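Local coordinates for protein WZI (Escherichia coli, PDB 2YNK) that acts as an outer-membrane beta-barrel lectin that binds carbohydrate and underpins the assembly of the group 1 capsule on the cell surface, at residues 114-119 with 165-170; 223-228 with 279-284. All blocks are in the same frame, centred on the assembly; numbering follows the deposited sequence.

Interaction 1: 114-119 with 165-170; sequences NVEGGE and AMRPMT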
ATOM      1  N   ASN A 114      -5.859 -19.109  -0.550  1.00 52.82           N
ATOM      2  CA  ASN A 114      -6.359 -18.610  -1.830  1.00 51.38           C
ATOM      3  C   ASN A 114      -6.205 -19.657  -2.945  1.00 52.91           C
ATOM      4  O   ASN A 114      -5.189 -20.358  -3.019  1.00 51.45           O
ATOM      5  CB  ASN A 114      -5.598 -17.356  -2.263  1.00 50.37           C
ATOM      6  CG  ASN A 114      -5.506 -16.314  -1.182  1.00 49.03           C
ATOM      7  OD1 ASN A 114      -6.516 -15.767  -0.740  1.00 49.46           O
ATOM      8  ND2 ASN A 114      -4.281 -16.006  -0.769  1.00 47.81           N
ATOM      9  N   VAL A 115      -7.212 -19.736  -3.813  1.00 53.23           N
ATOM     10  CA  VAL A 115      -7.142 -20.499  -5.042  1.00 52.82           C
ATOM     11  C   VAL A 115      -7.420 -19.543  -6.196  1.00 54.26           C
ATOM     12  O   VAL A 115      -8.240 -18.631  -6.071  1.00 51.48           O
ATOM     13  CB  VAL A 115      -8.161 -21.639  -5.069  1.00 53.78           C
ATOM     14  CG1 VAL A 115      -9.564 -21.086  -5.204  1.00 53.74           C
ATOM     15  CG2 VAL A 115      -7.857 -22.585  -6.220  1.00 55.75           C
ATOM     16  N   GLU A 116      -6.744 -19.771  -7.325  1.00 56.46           N
ATOM     17  CA  GLU A 116      -6.715 -18.801  -8.422  1.00 55.75           C
ATOM     18  C   GLU A 116      -6.978 -19.371  -9.816  1.00 55.18           C
ATOM     19  O   GLU A 116      -6.747 -20.547 -10.078  1.00 56.50           O
ATOM     20  CB  GLU A 116      -5.365 -18.091  -8.421  1.00 56.41           C
ATOM     21  CG  GLU A 116      -5.297 -16.961  -7.415  1.00 57.03           C
ATOM     22  CD  GLU A 116      -3.875 -16.549  -7.092  1.00 57.92           C
ATOM     23  OE1 GLU A 116      -2.942 -16.969  -7.845  1.00 56.62           O
ATOM     24  OE2 GLU A 116      -3.703 -15.806  -6.082  1.00 53.43           O
ATOM     25  N   GLY A 117      -7.442 -18.497 -10.703  1.00 52.86           N
ATOM     26  CA  GLY A 117      -7.757 -18.841 -12.065  1.00 53.57           C
ATOM     27  C   GLY A 117      -7.320 -17.727 -12.993  1.00 54.32           C
ATOM     28  O   GLY A 117      -7.671 -16.575 -12.782  1.00 52.39           O
ATOM     29  N   GLY A 118      -6.560 -18.077 -14.031  1.00 56.90           N
ATOM     30  CA  GLY A 118      -6.086 -17.102 -15.002  1.00 58.14           C
ATOM     31  C   GLY A 118      -5.049 -16.212 -14.365  1.00 60.28           C
ATOM     32  O   GLY A 118      -5.284 -15.021 -14.168  1.00 60.95           O
ATOM     33  N   GLU A 119      -3.905 -16.806 -14.028  1.00 64.49           N
ATOM     34  CA  GLU A 119      -2.803 -16.097 -13.369  1.00 65.58           C
ATOM     35  C   GLU A 119      -2.362 -14.854 -14.135  1.00 64.05           C
ATOM     36  O   GLU A 119      -2.149 -14.905 -15.351  1.00 63.83           O
ATOM     37  CB  GLU A 119      -1.579 -17.009 -13.218  1.00 69.40           C
ATOM     38  CG  GLU A 119      -1.689 -18.078 -12.142  1.00 73.20           C
ATOM     39  CD  GLU A 119      -0.396 -18.869 -11.986  1.00 76.73           C
ATOM     40  OE1 GLU A 119       0.359 -19.008 -12.984  1.00 75.92           O
ATOM     41  OE2 GLU A 119      -0.135 -19.356 -10.863  1.00 78.56           O
ATOM     42  N   ALA A 165       2.009  -4.240  -5.314  1.00 41.29           N
ATOM     43  CA  ALA A 165       1.677  -4.577  -6.691  1.00 42.09           C
ATOM     44  C   ALA A 165       2.429  -5.826  -7.126  1.00 44.33           C
ATOM     45  O   ALA A 165       3.175  -5.815  -8.115  1.00 45.81           O
ATOM     46  CB  ALA A 165       2.041  -3.401  -7.587  1.00 42.57           C
HETATM   47  N   MSE A 166       2.232  -6.898  -6.369  1.00 45.08           N
HETATM   48  CA  MSE A 166       3.176  -8.015  -6.317  1.00 47.48           C
HETATM   49  C   MSE A 166       2.721  -8.904  -5.200  1.00 48.42           C
HETATM   50  O   MSE A 166       1.973  -8.476  -4.325  1.00 47.16           O
HETATM   51  CB  MSE A 166       4.561  -7.490  -5.949  1.00 48.41           C
HETATM   52  CG  MSE A 166       4.357  -6.340  -4.945  1.00 48.54           C
HETATM   53 SE   MSE A 166       5.512  -6.570  -3.405  1.00 50.73          SE
HETATM   54  CE  MSE A 166       4.257  -7.613  -2.299  1.00 55.62           C
ATOM     55  N   ARG A 167       3.177 -10.147  -5.198  1.00 49.35           N
ATOM     56  CA  ARG A 167       2.725 -11.091  -4.194  1.00 48.06           C
ATOM     57  C   ARG A 167       3.517 -10.843  -2.930  1.00 48.16           C
ATOM     58  O   ARG A 167       4.742 -10.695  -2.998  1.00 49.48           O
ATOM     59  CB  ARG A 167       2.889 -12.531  -4.674  1.00 46.82           C
ATOM     60  CG  ARG A 167       2.137 -12.786  -5.960  1.00 48.32           C
ATOM     61  CD  ARG A 167       2.221 -14.233  -6.404  1.00 50.19           C
ATOM     62  NE  ARG A 167       0.944 -14.889  -6.190  1.00 50.37           N
ATOM     63  CZ  ARG A 167       0.056 -15.157  -7.134  1.00 52.80           C
ATOM     64  NH1 ARG A 167       0.288 -14.879  -8.407  1.00 54.30           N
ATOM     65  NH2 ARG A 167      -1.076 -15.739  -6.797  1.00 55.71           N
ATOM     66  N   PRO A 168       2.825 -10.785  -1.775  1.00 46.56           N
ATOM     67  CA  PRO A 168       3.511 -10.509  -0.522  1.00 47.34           C
ATOM     68  C   PRO A 168       4.524 -11.608  -0.215  1.00 49.30           C
ATOM     69  O   PRO A 168       4.305 -12.771  -0.589  1.00 50.49           O
ATOM     70  CB  PRO A 168       2.377 -10.479   0.509  1.00 46.84           C
ATOM     71  CG  PRO A 168       1.278 -11.281  -0.102  1.00 47.06           C
ATOM     72  CD  PRO A 168       1.391 -11.065  -1.576  1.00 46.89           C
HETATM   73  N   MSE A 169       5.620 -11.240   0.447  1.00 47.80           N
HETATM   74  CA  MSE A 169       6.738 -12.144   0.641  1.00 46.38           C
HETATM   75  C   MSE A 169       6.744 -12.680   2.023  1.00 47.35           C
HETATM   76  O   MSE A 169       6.312 -12.009   2.970  1.00 53.37           O
HETATM   77  CB  MSE A 169       8.052 -11.416   0.433  1.00 47.67           C
HETATM   78  CG  MSE A 169       8.075 -10.691  -0.904  1.00 50.16           C
HETATM   79 SE   MSE A 169       9.788  -9.734  -1.060  1.00 58.33          SE
HETATM   80  CE  MSE A 169       9.310  -8.195   0.094  1.00 55.88           C
ATOM     81  N   THR A 170       7.280 -13.887   2.161  1.00 46.53           N
ATOM     82  CA  THR A 170       7.336 -14.569   3.441  1.00 45.43           C
ATOM     83  C   THR A 170       8.467 -14.020   4.277  1.00 46.85           C
ATOM     84  O   THR A 170       9.613 -13.955   3.811  1.00 46.52           O
ATOM     85  CB  THR A 170       7.516 -16.074   3.260  1.00 44.73           C
ATOM     86  OG1 THR A 170       6.268 -16.629   2.838  1.00 45.99           O
ATOM     87  CG2 THR A 170       7.947 -16.738   4.552  1.00 43.78           C
TER

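Interaction 2: 223-228 with 279-284; sequences IQSLEL and LEPTLG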
ATOM      1  N   ILE A 223       4.812  18.305  14.456  1.00 67.24           N
ATOM      2  CA  ILE A 223       3.614  19.134  14.613  1.00 68.81           C
ATOM      3  C   ILE A 223       2.458  18.483  13.862  1.00 67.39           C
ATOM      4  O   ILE A 223       2.668  17.864  12.828  1.00 65.36           O
ATOM      5  CB  ILE A 223       3.819  20.582  14.091  1.00 71.52           C
ATOM      6  CG1 ILE A 223       4.485  20.592  12.703  1.00 69.59           C
ATOM      7  CG2 ILE A 223       4.638  21.403  15.083  1.00 71.37           C
ATOM      8  CD1 ILE A 223       4.609  21.977  12.103  1.00 68.55           C
ATOM      9  N   GLN A 224       1.240  18.643  14.373  1.00 69.52           N
ATOM     10  CA  GLN A 224       0.048  18.018  13.782  1.00 69.22           C
ATOM     11  C   GLN A 224      -0.082  18.187  12.266  1.00 66.74           C
ATOM     12  O   GLN A 224      -0.816  17.426  11.635  1.00 68.63           O
ATOM     13  CB  GLN A 224      -1.225  18.567  14.433  1.00 72.82           C
ATOM     14  CG  GLN A 224      -1.474  18.071  15.846  1.00 76.81           C
ATOM     15  CD  GLN A 224      -2.604  18.820  16.547  1.00 81.71           C
ATOM     16  OE1 GLN A 224      -2.786  20.031  16.360  1.00 82.94           O
ATOM     17  NE2 GLN A 224      -3.364  18.102  17.369  1.00 83.37           N
ATOM     18  N   SER A 225       0.604  19.179  11.697  1.00 64.05           N
ATOM     19  CA  SER A 225       0.487  19.516  10.276  1.00 63.42           C
ATOM     20  C   SER A 225       1.492  18.806   9.364  1.00 61.88           C
ATOM     21  O   SER A 225       1.264  18.718   8.163  1.00 61.76           O
ATOM     22  CB  SER A 225       0.635  21.031  10.073  1.00 65.10           C
ATOM     23  OG  SER A 225      -0.530  21.727  10.483  1.00 67.72           O
ATOM     24  N   LEU A 226       2.596  18.321   9.918  1.00 60.90           N
ATOM     25  CA  LEU A 226       3.670  17.757   9.114  1.00 61.13           C
ATOM     26  C   LEU A 226       4.056  16.368   9.599  1.00 62.28           C
ATOM     27  O   LEU A 226       4.365  16.186  10.775  1.00 61.92           O
ATOM     28  CB  LEU A 226       4.896  18.665   9.174  1.00 62.71           C
ATOM     29  CG  LEU A 226       6.138  18.216   8.397  1.00 63.20           C
ATOM     30  CD1 LEU A 226       5.967  18.439   6.903  1.00 62.96           C
ATOM     31  CD2 LEU A 226       7.358  18.959   8.911  1.00 63.40           C
ATOM     32  N   GLU A 227       4.035  15.396   8.683  1.00 63.41           N
ATOM     33  CA  GLU A 227       4.622  14.078   8.923  1.00 61.46           C
ATOM     34  C   GLU A 227       5.860  13.923   8.052  1.00 59.95           C
ATOM     35  O   GLU A 227       5.860  14.341   6.896  1.00 62.19           O
ATOM     36  CB  GLU A 227       3.619  12.978   8.612  1.00 61.21           C
ATOM     37  CG  GLU A 227       4.219  11.581   8.640  1.00 61.91           C
ATOM     38  CD  GLU A 227       3.206  10.506   8.981  1.00 62.07           C
ATOM     39  OE1 GLU A 227       2.916  10.343  10.188  1.00 66.24           O
ATOM     40  OE2 GLU A 227       2.697   9.834   8.058  1.00 59.32           O
ATOM     41  N   LEU A 228       6.921  13.351   8.614  1.00 58.32           N
ATOM     42  CA  LEU A 228       8.157  13.111   7.865  1.00 56.38           C
ATOM     43  C   LEU A 228       8.515  11.642   7.922  1.00 55.73           C
ATOM     44  O   LEU A 228       8.499  11.034   8.992  1.00 56.34           O
ATOM     45  CB  LEU A 228       9.318  13.921   8.438  1.00 55.70           C
ATOM     46  CG  LEU A 228       9.217  15.435   8.318  1.00 56.34           C
ATOM     47  CD1 LEU A 228      10.454  16.066   8.924  1.00 55.26           C
ATOM     48  CD2 LEU A 228       9.040  15.853   6.867  1.00 56.00           C
ATOM     49  N   LEU A 279      -3.272  20.927   5.823  1.00 63.19           N
ATOM     50  CA  LEU A 279      -3.593  22.357   5.842  1.00 64.24           C
ATOM     51  C   LEU A 279      -4.683  22.722   6.855  1.00 64.60           C
ATOM     52  O   LEU A 279      -4.809  23.883   7.231  1.00 64.93           O
ATOM     53  CB  LEU A 279      -3.997  22.848   4.440  1.00 63.24           C
ATOM     54  CG  LEU A 279      -2.857  23.108   3.446  1.00 63.58           C
ATOM     55  CD1 LEU A 279      -3.395  23.494   2.073  1.00 62.43           C
ATOM     56  CD2 LEU A 279      -1.920  24.187   3.968  1.00 63.94           C
ATOM     57  N   GLU A 280      -5.460  21.740   7.300  1.00 65.37           N
ATOM     58  CA  GLU A 280      -6.574  22.009   8.207  1.00 68.86           C
ATOM     59  C   GLU A 280      -6.144  22.745   9.479  1.00 70.65           C
ATOM     60  O   GLU A 280      -6.796  23.714   9.871  1.00 72.43           O
ATOM     61  CB  GLU A 280      -7.310  20.718   8.568  1.00 70.45           C
ATOM     62  CG  GLU A 280      -8.606  20.924   9.349  1.00 74.09           C
ATOM     63  CD  GLU A 280      -8.405  21.142  10.848  1.00 80.31           C
ATOM     64  OE1 GLU A 280      -7.362  20.701  11.391  1.00 83.02           O
ATOM     65  OE2 GLU A 280      -9.300  21.754  11.490  1.00 83.09           O
ATOM     66  N   PRO A 281      -5.044  22.308  10.120  1.00 69.96           N
ATOM     67  CA  PRO A 281      -4.702  22.936  11.400  1.00 72.00           C
ATOM     68  C   PRO A 281      -4.353  24.431  11.328  1.00 73.43           C
ATOM     69  O   PRO A 281      -4.223  25.064  12.372  1.00 77.12           O
ATOM     70  CB  PRO A 281      -3.490  22.123  11.883  1.00 72.31           C
ATOM     71  CG  PRO A 281      -3.536  20.855  11.113  1.00 70.49           C
ATOM     72  CD  PRO A 281      -4.101  21.231   9.778  1.00 69.02           C
ATOM     73  N   THR A 282      -4.201  24.980  10.122  1.00 71.64           N
ATOM     74  CA  THR A 282      -3.889  26.394   9.934  1.00 72.34           C
ATOM     75  C   THR A 282      -4.999  27.114   9.189  1.00 72.34           C
ATOM     76  O   THR A 282      -5.586  28.052   9.717  1.00 75.00           O
ATOM     77  CB  THR A 282      -2.573  26.568   9.159  1.00 71.97           C
ATOM     78  OG1 THR A 282      -1.489  26.220  10.017  1.00 74.02           O
ATOM     79  CG2 THR A 282      -2.389  28.005   8.692  1.00 73.34           C
ATOM     80  N   LEU A 283      -5.276  26.676   7.961  1.00 70.27           N
ATOM     81  CA  LEU A 283      -6.232  27.363   7.091  1.00 69.88           C
ATOM     82  C   LEU A 283      -7.647  26.810   7.219  1.00 69.34           C
ATOM     83  O   LEU A 283      -8.582  27.368   6.645  1.00 69.84           O
ATOM     84  CB  LEU A 283      -5.805  27.258   5.625  1.00 69.45           C
ATOM     85  CG  LEU A 283      -4.346  27.515   5.252  1.00 70.71           C
ATOM     86  CD1 LEU A 283      -4.200  27.417   3.739  1.00 70.74           C
ATOM     87  CD2 LEU A 283      -3.859  28.865   5.758  1.00 73.16           C
ATOM     88  N   GLY A 284      -7.808  25.705   7.940  1.00 68.49           N
ATOM     89  CA  GLY A 284      -9.119  25.069   8.061  1.00 69.03           C
ATOM     90  C   GLY A 284      -9.604  24.408   6.779  1.00 68.86           C
ATOM     91  O   GLY A 284     -10.786  24.087   6.657  1.00 68.48           O
TER

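Interaction 1: 114-119 with 165-170
E116 and R167 meet across a wide gap, their CA atoms 12.9 Å apart, so the side chains alone bridge the two backbones. Residues 114-116 are extended within strand 107-116, and the chain turns a corner at G117 and G118; 165-170 runs as an irregular loop. E116 sends its CB toward that loop.

The two long side chains approach from opposite directions. E116 is extended beyond CG, and R167 bends at chi3 (107°), which turns the guanidinium so that its NH2 faces the carboxylate of E116. NH2 of R167 gives a hydrogen bond to OE1 of E116, refined at 2.5 Å, a doubtfully short value at this resolution, within a salt bridge. The carboxylate comes to the guanidinium edge, with CD in its plane, but the two planes are turned 46° apart, and a single nitrogen does the gripping.

E116 OE2 has a weak hydrogen bond to N128 ND2. R167 packs on N128 and N130 of strand 127-138 and also touches I121, N123 and Q355. The buried pair thus ties the loop to neighbouring strands 107-116 and 127-138 of the barrel.

Interaction 2: 223-228 with 279-284
S225 and P281 make this contact almost alone, their CA atoms 6.3 Å apart where the turn before barrel strand 226-236 meets the short helix that follows the neighbouring strand 268-278. S225 sits in the type I turn from I223 to L226, closed by L226 N giving a hydrogen bond to I223 O (2.9 Å).

From CA of S225 the CB points toward the helix and stands 4.3 Å from CG of P281, an ordinary apolar approach. One bond further, OG lies anti to the carbonyl carbon (chi1 -75°), which carries it to the proline ring. There it lies 3.2 Å from CG of P281 and 3.3 Å from CB of P281, with CD of the same ring somewhat more distant. OG thus meets a run of ring carbons rather than a polar partner across the gap. Its polar partner lies just before the second segment, where it makes a weak hydrogen bond with K278 O.

P281 lies in the first helical turn, where N-H groups lack an acceptor a turn earlier, so its missing N-H costs no helical bond. L279 O accepts from both T282 N and L283 N.

The chemistry is therefore a hydroxyl resting against aliphatic carbon: van der Waals contact with little directional preference. Orientation probably comes instead from the backbone pairing of S225 with K278.

In the fold
From the N terminus, the chain passes through the helices that precede the barrel, then builds an antiparallel barrel strand by strand. Interaction 1 comes first: the end of strand 107-116 is rejoined by the loop leading into strand 170-176, enclosing strands 127-138 and 141-145. Interaction 2 opens later, so the two loops follow in series and neither nest nor cross. It closes a second loop, through strands 226-236 and 268-278, where the turn leading into the first meets the short helix leaving the second. The centres of interactions 1 and 2 lie about 38 Å apart, on opposite sides of the chain's centre; one ties a long loop to the barrel, the other two adjacent connections.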